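Local coordinates for FEZ-1 protein (Fluoribacter gormanii, PDB 5WCK) that probably hydrolyses the beta-lactam ring of antibiotics, as a monomeric subclass B3 metallo-beta-lactamase with two zinc ions in its active site, at residues I210-H215 and N234-P239; P10-G15 and L160-K165; L38-L43 and L67-A72. The protein carries 2 engineered substitutions. One frame throughout, in Å; residues are numbered along the deposited sequence.

Contact 1 (I210-H215 and N234-P239). With ZN (zinc ion), chain C.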
loop_
_atom_site.group_PDB
_atom_site.type_symbol
_atom_site.label_atom_id
_atom_site.label_comp_id
_atom_site.label_asym_id
_atom_site.label_seq_id
_atom_site.Cartn_x
_atom_site.Cartn_y
_atom_site.Cartn_z
ATOM N N ILE A 210 -1.828 -11.411 9.191
ATOM C CA ILE A 210 -2.882 -10.430 8.933
ATOM C C ILE A 210 -2.652 -9.876 7.525
ATOM O O ILE A 210 -1.661 -9.214 7.250
ATOM C CB ILE A 210 -2.940 -9.354 10.022
ATOM C CG1 ILE A 210 -3.423 -9.974 11.340
ATOM C CG2 ILE A 210 -3.849 -8.184 9.610
ATOM C CD1 ILE A 210 -3.252 -9.097 12.528
ATOM N N PHE A 211 -3.539 -10.284 6.636
ATOM C CA PHE A 211 -3.404 -10.164 5.200
ATOM C C PHE A 211 -4.081 -8.884 4.718
ATOM O O PHE A 211 -5.296 -8.782 4.773
ATOM C CB PHE A 211 -4.005 -11.417 4.557
ATOM C CG PHE A 211 -4.204 -11.379 3.066
ATOM C CD1 PHE A 211 -3.404 -10.625 2.220
ATOM C CD2 PHE A 211 -5.234 -12.105 2.509
ATOM C CE1 PHE A 211 -3.637 -10.616 0.850
ATOM C CE2 PHE A 211 -5.485 -12.078 1.148
ATOM C CZ PHE A 211 -4.687 -11.332 0.325
ATOM N N LEU A 212 -3.282 -7.917 4.267
ATOM C CA LEU A 212 -3.809 -6.611 3.829
ATOM C C LEU A 212 -3.167 -6.244 2.488
ATOM O O LEU A 212 -2.280 -6.978 1.961
ATOM C CB LEU A 212 -3.510 -5.559 4.902
ATOM C CG LEU A 212 -4.072 -5.858 6.290
ATOM C CD1 LEU A 212 -3.493 -4.900 7.326
ATOM C CD2 LEU A 212 -5.593 -5.775 6.285
ATOM N N GLY A 213 -3.602 -5.108 1.936
ATOM C CA GLY A 213 -3.132 -4.689 0.638
ATOM C C GLY A 213 -3.525 -3.268 0.312
ATOM O O GLY A 213 -4.238 -2.598 1.047
ATOM N N SER A 214 -2.961 -2.789 -0.788
ATOM C CA SER A 214 -3.220 -1.412 -1.262
ATOM C C SER A 214 -4.653 -1.237 -1.790
ATOM O O SER A 214 -5.139 -0.105 -1.842
ATOM C CB SER A 214 -2.192 -1.031 -2.257
ATOM O OG SER A 214 -2.150 -1.960 -3.334
ATOM N N HIS A 215 -5.317 -2.334 -2.173
ATOM C CA HIS A 215 -6.695 -2.324 -2.599
ATOM C C HIS A 215 -7.503 -3.327 -1.765
ATOM O O HIS A 215 -7.069 -4.461 -1.525
ATOM C CB HIS A 215 -6.851 -2.665 -4.091
ATOM C CG HIS A 215 -6.325 -1.637 -5.026
ATOM N ND1 HIS A 215 -7.159 -0.693 -5.599
ATOM C CD2 HIS A 215 -5.084 -1.361 -5.468
ATOM C CE1 HIS A 215 -6.445 0.085 -6.385
ATOM N NE2 HIS A 215 -5.172 -0.293 -6.331
ATOM N N ASN A 234 -10.859 -12.529 14.936
ATOM C CA ASN A 234 -10.301 -11.636 13.927
ATOM C C ASN A 234 -10.321 -12.229 12.532
ATOM O O ASN A 234 -9.500 -12.992 12.241
ATOM C CB ASN A 234 -8.961 -11.121 14.407
ATOM C CG ASN A 234 -8.712 -9.808 13.731
ATOM O OD1 ASN A 234 -9.264 -9.580 12.678
ATOM N ND2 ASN A 234 -7.900 -8.980 14.345
ATOM N N PRO A 235 -11.308 -11.862 11.707
ATOM C CA PRO A 235 -11.327 -12.350 10.336
ATOM C C PRO A 235 -10.203 -11.802 9.439
ATOM O O PRO A 235 -9.988 -12.364 8.357
ATOM C CB PRO A 235 -12.676 -11.876 9.783
ATOM C CG PRO A 235 -13.062 -10.719 10.668
ATOM C CD PRO A 235 -12.477 -11.031 12.025
ATOM N N PHE A 236 -9.474 -10.783 9.926
ATOM C CA PHE A 236 -8.354 -10.245 9.162
ATOM C C PHE A 236 -7.107 -11.102 9.408
ATOM O O PHE A 236 -6.136 -10.948 8.701
ATOM C CB PHE A 236 -8.145 -8.761 9.453
ATOM C CG PHE A 236 -9.268 -7.937 8.879
ATOM C CD1 PHE A 236 -9.270 -7.587 7.545
ATOM C CD2 PHE A 236 -10.391 -7.645 9.641
ATOM C CE1 PHE A 236 -10.343 -6.907 6.983
ATOM C CE2 PHE A 236 -11.453 -6.954 9.088
ATOM C CZ PHE A 236 -11.438 -6.603 7.760
ATOM N N VAL A 237 -7.148 -12.013 10.380
ATOM C CA VAL A 237 -6.114 -13.071 10.494
ATOM C C VAL A 237 -6.468 -14.131 9.458
ATOM O O VAL A 237 -7.436 -14.881 9.617
ATOM C CB VAL A 237 -6.018 -13.656 11.922
ATOM C CG1 VAL A 237 -5.029 -14.819 11.996
ATOM C CG2 VAL A 237 -5.670 -12.590 12.925
ATOM N N ASP A 238 -5.692 -14.145 8.361
ATOM C CA ASP A 238 -6.031 -14.968 7.209
ATOM C C ASP A 238 -4.752 -15.423 6.521
ATOM O O ASP A 238 -4.500 -15.083 5.370
ATOM C CB ASP A 238 -6.911 -14.197 6.228
ATOM C CG ASP A 238 -7.418 -14.999 5.039
ATOM O OD1 ASP A 238 -7.427 -16.263 5.106
ATOM O OD2 ASP A 238 -7.807 -14.358 4.027
ATOM N N PRO A 239 -3.926 -16.243 7.183
ATOM C CA PRO A 239 -2.694 -16.739 6.568
ATOM C C PRO A 239 -2.910 -17.589 5.311
ATOM O O PRO A 239 -2.078 -17.544 4.387
ATOM C CB PRO A 239 -2.022 -17.546 7.686
ATOM C CG PRO A 239 -3.164 -17.903 8.614
ATOM C CD PRO A 239 -4.075 -16.707 8.568
HETATM ZN ZN ZN C . -3.648 0.700 -7.281
HETATM O O HOH W 1 -7.047 -10.246 6.148
HETATM O O HOH W 2 -2.369 1.172 -8.763
#
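The Phe211 ring meets the 234-239 loop at its edge: OD2 of Asp238 lies near the ring plane, 3.7 Å from CD2. The two side chains run side by side, both with CG anti to the backbone N, and the carboxylate is turned 51° from the ring. That carboxylate has stronger partners: OD2 forms a salt bridge with Lys224, and OD1 caps the N terminus of helix 239-262 through Gly241 N. The Phe236 ring has Asn234 OD1 at its edge and Leu212 CD2 approaching obliquely. Asn234 OD1 also accepts from Phe236 N at 3.0 Å, with the donor above the carbonyl plane; this Asx turn sits inside a type I turn from Asn234 to Val237.

The backbones join in a single bridge, Ile210 with Val237. Phe236 O does most of the work: it takes a weak bond from Phe211 N at 3.4 Å, a CH contact from Ile210 CA, and a donated hydrogen from water 1, which gives its other to Phe211 O. Beside the bridge, the Ile210 and Val237 side chains cross obliquely, Ile210 CG1 3.8 Å from Val237 CG2. At the far end of the segment His215 NE2 binds zinc with Asp75, His76 and water 2. Strand 210-213, paired with strand 165-172, is thus bordered by the loop linking helices 221-229 and 239-262, while Ile13 of strand 11-14 packs on Ile210 and Phe236.

Contact 2 (P10-G15 and L160-K165). With SO4 (sulfate ion), chain H.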
loop_
_atom_site.group_PDB
_atom_site.type_symbol
_atom_site.label_atom_id
_atom_site.label_comp_id
_atom_site.label_asym_id
_atom_site.label_seq_id
_atom_site.Cartn_x
_atom_site.Cartn_y
_atom_site.Cartn_z
ATOM N N PRO A 10 -14.523 3.302 9.184
ATOM C CA PRO A 10 -13.202 2.995 9.728
ATOM C C PRO A 10 -13.326 2.014 10.899
ATOM O O PRO A 10 -14.379 1.954 11.566
ATOM C CB PRO A 10 -12.687 4.374 10.151
ATOM C CG PRO A 10 -13.952 5.130 10.551
ATOM C CD PRO A 10 -14.990 4.650 9.553
ATOM N N PHE A 11 -12.265 1.248 11.173
ATOM C CA PHE A 11 -12.313 0.241 12.208
ATOM C C PHE A 11 -10.894 -0.149 12.615
ATOM O O PHE A 11 -9.950 0.121 11.872
ATOM C CB PHE A 11 -13.115 -0.995 11.775
ATOM C CG PHE A 11 -12.540 -1.741 10.603
ATOM C CD1 PHE A 11 -12.814 -1.323 9.312
ATOM C CD2 PHE A 11 -11.721 -2.841 10.800
ATOM C CE1 PHE A 11 -12.276 -2.010 8.236
ATOM C CE2 PHE A 11 -11.179 -3.519 9.726
ATOM C CZ PHE A 11 -11.456 -3.093 8.454
ATOM N N ARG A 12 -10.780 -0.748 13.794
ATOM C CA ARG A 12 -9.535 -1.330 14.251
ATOM C C ARG A 12 -9.352 -2.719 13.631
ATOM O O ARG A 12 -10.194 -3.606 13.793
ATOM C CB ARG A 12 -9.502 -1.390 15.780
ATOM C CG ARG A 12 -8.136 -1.699 16.358
ATOM C CD ARG A 12 -8.050 -1.342 17.831
ATOM N NE ARG A 12 -8.819 -2.307 18.586
ATOM C CZ ARG A 12 -8.366 -3.498 18.949
ATOM N NH1 ARG A 12 -7.112 -3.827 18.690
ATOM N NH2 ARG A 12 -9.158 -4.357 19.575
ATOM N N ILE A 13 -8.206 -2.931 12.963
ATOM C CA ILE A 13 -7.887 -4.218 12.357
ATOM C C ILE A 13 -7.348 -5.165 13.436
ATOM O O ILE A 13 -7.840 -6.249 13.636
ATOM C CB ILE A 13 -6.891 -4.051 11.193
ATOM C CG1 ILE A 13 -7.471 -3.207 10.054
ATOM C CG2 ILE A 13 -6.408 -5.417 10.706
ATOM C CD1 ILE A 13 -6.465 -2.661 9.043
ATOM N N ALA A 14 -6.313 -4.725 14.145
ATOM C CA ALA A 14 -5.633 -5.521 15.185
ATOM C C ALA A 14 -4.636 -4.600 15.877
ATOM O O ALA A 14 -4.110 -3.701 15.249
ATOM C CB ALA A 14 -4.914 -6.696 14.568
ATOM N N GLY A 15 -4.381 -4.836 17.166
ATOM C CA GLY A 15 -3.415 -4.006 17.893
ATOM C C GLY A 15 -3.710 -2.524 17.694
ATOM O O GLY A 15 -4.849 -2.073 17.871
ATOM N N LEU A 160 1.770 -7.261 15.377
ATOM C CA LEU A 160 0.634 -6.736 16.125
ATOM C C LEU A 160 0.289 -7.756 17.224
ATOM O O LEU A 160 0.323 -8.965 16.983
ATOM C CB LEU A 160 -0.576 -6.541 15.193
ATOM C CG LEU A 160 -0.448 -5.442 14.135
ATOM C CD1 LEU A 160 -1.558 -5.509 13.117
ATOM C CD2 LEU A 160 -0.415 -4.067 14.786
ATOM N N LYS A 161 0.012 -7.264 18.430
ATOM C CA LYS A 161 -0.532 -8.114 19.482
ATOM C C LYS A 161 -2.052 -7.942 19.484
ATOM O O LYS A 161 -2.532 -6.815 19.523
ATOM C CB LYS A 161 0.081 -7.758 20.840
ATOM C CG LYS A 161 -0.121 -8.829 21.909
ATOM C CD LYS A 161 0.302 -8.426 23.305
ATOM C CE LYS A 161 0.014 -9.509 24.324
ATOM N NZ LYS A 161 0.726 -9.261 25.601
ATOM N N ASP A 162 -2.785 -9.060 19.411
ATOM C CA ASP A 162 -4.265 -9.101 19.350
ATOM C C ASP A 162 -4.760 -10.276 20.201
ATOM O O ASP A 162 -4.386 -11.429 19.964
ATOM C CB ASP A 162 -4.766 -9.241 17.904
ATOM C CG ASP A 162 -6.258 -8.993 17.711
ATOM O OD1 ASP A 162 -6.761 -7.971 18.219
ATOM O OD2 ASP A 162 -6.904 -9.823 17.052
ATOM N N HIS A 163 -5.599 -9.973 21.200
ATOM C CA HIS A 163 -6.147 -10.981 22.112
ATOM C C HIS A 163 -5.010 -11.831 22.697
ATOM O O HIS A 163 -5.105 -13.059 22.754
ATOM C CB HIS A 163 -7.204 -11.833 21.389
ATOM C CG HIS A 163 -8.396 -11.053 20.940
ATOM N ND1 HIS A 163 -8.397 -10.315 19.768
ATOM C CD2 HIS A 163 -9.616 -10.876 21.500
ATOM C CE1 HIS A 163 -9.569 -9.725 19.630
ATOM N NE2 HIS A 163 -10.333 -10.055 20.674
ATOM N N GLY A 164 -3.917 -11.163 23.082
ATOM C CA GLY A 164 -2.795 -11.782 23.778
ATOM C C GLY A 164 -1.825 -12.524 22.865
ATOM O O GLY A 164 -0.840 -13.078 23.350
ATOM N N LYS A 165 -2.085 -12.526 21.550
ATOM C CA LYS A 165 -1.348 -13.337 20.577
ATOM C C LYS A 165 -0.634 -12.423 19.559
ATOM O O LYS A 165 -1.011 -11.290 19.387
ATOM C CB LYS A 165 -2.303 -14.339 19.934
ATOM C CG LYS A 165 -2.687 -15.471 20.884
ATOM C CD LYS A 165 -3.602 -16.498 20.290
ATOM C CE LYS A 165 -5.055 -16.072 20.312
ATOM N NZ LYS A 165 -5.958 -17.219 20.052
HETATM S S SO4 H . -3.339 -17.998 16.978
HETATM O O1 SO4 H . -3.514 -18.395 15.582
HETATM O O2 SO4 H . -4.381 -16.992 17.319
HETATM O O3 SO4 H . -3.544 -19.178 17.863
HETATM O O4 SO4 H . -1.993 -17.462 17.235
HETATM O O HOH W 3 -8.040 -6.772 21.030
#
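Strand 11-14 and the end of strand 154-162 run nearly at right angles, their axes 103° apart and 8.0 Å away at closest approach, so the backbones touch at a corner instead of pairing. Ile13 and Ala14 form a classic beta bulge opposite Leu17, and Gly15 follows with positive phi. The glycine lets the backbone come close to the other strand, Gly15 CA lying 3.4 Å from Lys161 O. On the other segment, a type I' turn from Asp162 to Lys165 reverses the chain.

Leu160, with CG anti to its carbonyl carbon, holds both methyls against Ala14: CD1 rests 3.8 Å from Ala14 CB, and CD2 reaches Ala14 O. Asp162 comes alongside the same methyl, its CG 4.1 Å from Ala14 CB. Asp162 OD2 accepts from Asn234 ND2 and, weakly, from His163 ND1, lying at the edge of the imidazole and in its plane. Arg12 is bent at chi3 (73°), which brings NH1 back to its own segment; NH1 donates to a lone pair of Gly15 O at 3.0 Å. Asp162 OD1 stays 4.2 Å from Arg12 NH1, too far for a salt bridge, with the two planes 61° apart. Water 3 spans the gap, accepting from Arg12 NH2 and donating weakly to OD1. This orthogonal corner, away from the zinc site, joins the edge of one sheet to a hairpin of the other in the alpha-beta/beta-alpha sandwich of metallo-beta-lactamases.

Contact 3 (L38-L43 and L67-A72). With ZN (zinc ion), chain D.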
loop_
_atom_site.group_PDB
_atom_site.type_symbol
_atom_site.label_atom_id
_atom_site.label_comp_id
_atom_site.label_asym_id
_atom_site.label_seq_id
_atom_site.Cartn_x
_atom_site.Cartn_y
_atom_site.Cartn_z
ATOM N N LEU A 38 0.181 7.393 8.774
ATOM C CA LEU A 38 -0.832 7.172 7.749
ATOM C C LEU A 38 -0.178 6.526 6.526
ATOM O O LEU A 38 0.879 6.996 6.059
ATOM C CB LEU A 38 -1.479 8.510 7.374
ATOM C CG LEU A 38 -2.511 8.447 6.255
ATOM C CD1 LEU A 38 -3.722 7.618 6.639
ATOM C CD2 LEU A 38 -2.961 9.837 5.832
ATOM N N ILE A 39 -0.803 5.453 6.014
ATOM C CA ILE A 39 -0.325 4.760 4.782
ATOM C C ILE A 39 -1.410 4.913 3.702
ATOM O O ILE A 39 -2.512 4.500 3.969
ATOM C CB ILE A 39 -0.014 3.270 5.046
ATOM C CG1 ILE A 39 0.821 3.063 6.311
ATOM C CG2 ILE A 39 0.685 2.679 3.835
ATOM C CD1 ILE A 39 1.364 1.652 6.475
ATOM N N ASN A 40 -1.023 5.533 2.582
ATOM C CA ASN A 40 -1.819 5.789 1.349
ATOM C C ASN A 40 -2.681 7.054 1.477
ATOM O O ASN A 40 -3.562 7.057 2.265
ATOM C CB ASN A 40 -2.537 4.556 0.793
ATOM C CG ASN A 40 -1.570 3.453 0.421
ATOM O OD1 ASN A 40 -0.556 3.699 -0.178
ATOM N ND2 ASN A 40 -1.910 2.224 0.755
ATOM N N SER A 41 -2.406 8.049 0.634
ATOM C CA SER A 41 -3.158 9.330 0.619
ATOM C C SER A 41 -4.302 9.259 -0.403
ATOM O O SER A 41 -5.143 10.118 -0.371
ATOM C CB SER A 41 -2.232 10.457 0.317
ATOM O OG SER A 41 -1.522 10.159 -0.859
ATOM N N ASP A 42 -4.285 8.238 -1.263
ATOM C CA ASP A 42 -5.384 7.981 -2.205
ATOM C C ASP A 42 -5.561 9.169 -3.160
ATOM O O ASP A 42 -4.618 9.873 -3.481
ATOM C CB ASP A 42 -6.633 7.565 -1.438
ATOM C CG ASP A 42 -6.420 6.395 -0.490
ATOM O OD1 ASP A 42 -5.415 5.676 -0.680
ATOM O OD2 ASP A 42 -7.270 6.212 0.408
ATOM N N LEU A 43 -6.777 9.335 -3.689
ATOM C CA LEU A 43 -7.039 10.463 -4.601
ATOM C C LEU A 43 -7.191 11.753 -3.782
ATOM O O LEU A 43 -7.552 11.702 -2.597
ATOM C CB LEU A 43 -8.328 10.190 -5.375
ATOM C CG LEU A 43 -8.389 8.881 -6.143
ATOM C CD1 LEU A 43 -9.778 8.688 -6.735
ATOM C CD2 LEU A 43 -7.318 8.824 -7.210
ATOM N N LEU A 67 3.751 10.051 6.780
ATOM C CA LEU A 67 2.966 9.600 5.638
ATOM C C LEU A 67 3.812 8.637 4.812
ATOM O O LEU A 67 4.955 8.963 4.435
ATOM C CB LEU A 67 2.570 10.810 4.780
ATOM C CG LEU A 67 1.798 10.490 3.495
ATOM C CD1 LEU A 67 0.472 9.785 3.753
ATOM C CD2 LEU A 67 1.562 11.756 2.695
ATOM N N LEU A 68 3.265 7.430 4.587
ATOM C CA LEU A 68 3.854 6.377 3.754
ATOM C C LEU A 68 2.864 6.029 2.648
ATOM O O LEU A 68 1.682 6.372 2.747
ATOM C CB LEU A 68 4.127 5.125 4.594
ATOM C CG LEU A 68 4.860 5.330 5.907
ATOM C CD1 LEU A 68 4.911 4.029 6.689
ATOM C CD2 LEU A 68 6.253 5.894 5.671
ATOM N N ILE A 69 3.375 5.341 1.625
ATOM C CA ILE A 69 2.579 4.834 0.539
ATOM C C ILE A 69 2.967 3.388 0.229
ATOM O O ILE A 69 4.104 2.939 0.472
ATOM C CB ILE A 69 2.690 5.714 -0.713
ATOM C CG1 ILE A 69 4.132 5.853 -1.202
ATOM C CG2 ILE A 69 2.015 7.055 -0.470
ATOM C CD1 ILE A 69 4.293 6.575 -2.532
ATOM N N SER A 70 2.025 2.676 -0.407
ATOM C CA SER A 70 2.299 1.343 -0.951
ATOM C C SER A 70 3.189 1.436 -2.199
ATOM O O SER A 70 4.115 0.668 -2.365
ATOM C CB SER A 70 1.023 0.625 -1.300
ATOM O OG SER A 70 0.306 0.278 -0.119
ATOM N N HIS A 71 2.823 2.327 -3.116
ATOM C CA HIS A 71 3.612 2.513 -4.326
ATOM C C HIS A 71 3.202 3.822 -5.011
ATOM O O HIS A 71 2.154 4.372 -4.726
ATOM C CB HIS A 71 3.505 1.296 -5.263
ATOM C CG HIS A 71 2.178 1.048 -5.892
ATOM N ND1 HIS A 71 1.279 0.089 -5.414
ATOM C CD2 HIS A 71 1.605 1.579 -6.990
ATOM C CE1 HIS A 71 0.229 0.048 -6.214
ATOM N NE2 HIS A 71 0.402 0.941 -7.195
ATOM N N ALA A 72 4.066 4.277 -5.927
ATOM C CA ALA A 72 3.933 5.597 -6.564
ATOM C C ALA A 72 3.043 5.524 -7.810
ATOM O O ALA A 72 3.523 5.634 -8.928
ATOM C CB ALA A 72 5.305 6.154 -6.892
HETATM ZN ZN ZN D . -0.470 0.764 -9.083
HETATM O O HOH W 2 -2.369 1.172 -8.763
#
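Asn40 closes the strand pairing of a beta-alpha-beta crossover, in which strand 35-39, helix 47-56 and strand 64-68 put two parallel strands side by side. Its CB leaves the backbone to the side of the contact, and chi1 (-60°) sets CG anti to the carbonyl carbon, turning the amide to Ser70. Asn40 OD1 accepts from Ser70 N at 2.8 Å, in the carbonyl plane and on a lone pair, while also lying close to Ile69 CA. Asn40 ND2 donates to Ser70 OG at 3.1 Å, almost exactly in the amide plane, and makes a second bond to Ala26 O. Gripped at both tips, the buried amide is fixed in its rotation.

Just before it the strands pair through two straight bonds: Leu68 N to Leu38 O at 2.8 Å, nearly along the C=O axis, and Asn40 N to Leu68 O, where the donor stands above the carbonyl plane. Leu38 and Leu67 share one face of the sheet, pointing the same way with CD2 of Leu38 4.0 Å from CD1 of Leu67; on the other face Ile39 CG1 meets Leu68 CD1. Helix 80-87 packs on the leucine side, Ile83 touching Leu38 and Ser41.

Past strand 64-68 the chain enters the metal site, so the amide holds Ser70 immediately before a ligand. His71 ND1 is hydrogen-bonded to Gly173 O, and its NE2 binds zinc at 2.1 Å, alongside His73, His149 and water 2.

In the fold
From the N terminus, strand 11-14 forms one side of contact 2, whose partner arrives only at 160-165. The long loop so closed encloses contact 3, where 38-43 meets 67-72 after a single helical crossover. Contact 1 opens after contact 2 has closed, and its short loop is largely helical. Contacts 1 and 2 adjoin: Asn234 ND2 reaches Ile13 O and Asp162 OD2, and Phe236 packs on Phe11, tying edge strand 11-14 of one sheet and the end of strand 154-162 of the other to the loop before the last helix. Contact 3 lies deeper, touching contact 1 where Ser214 packs on Ser70. There His71 and His215 bind separate zinc ions that share water 2, so loops following a strand of each sheet come together at the metal site.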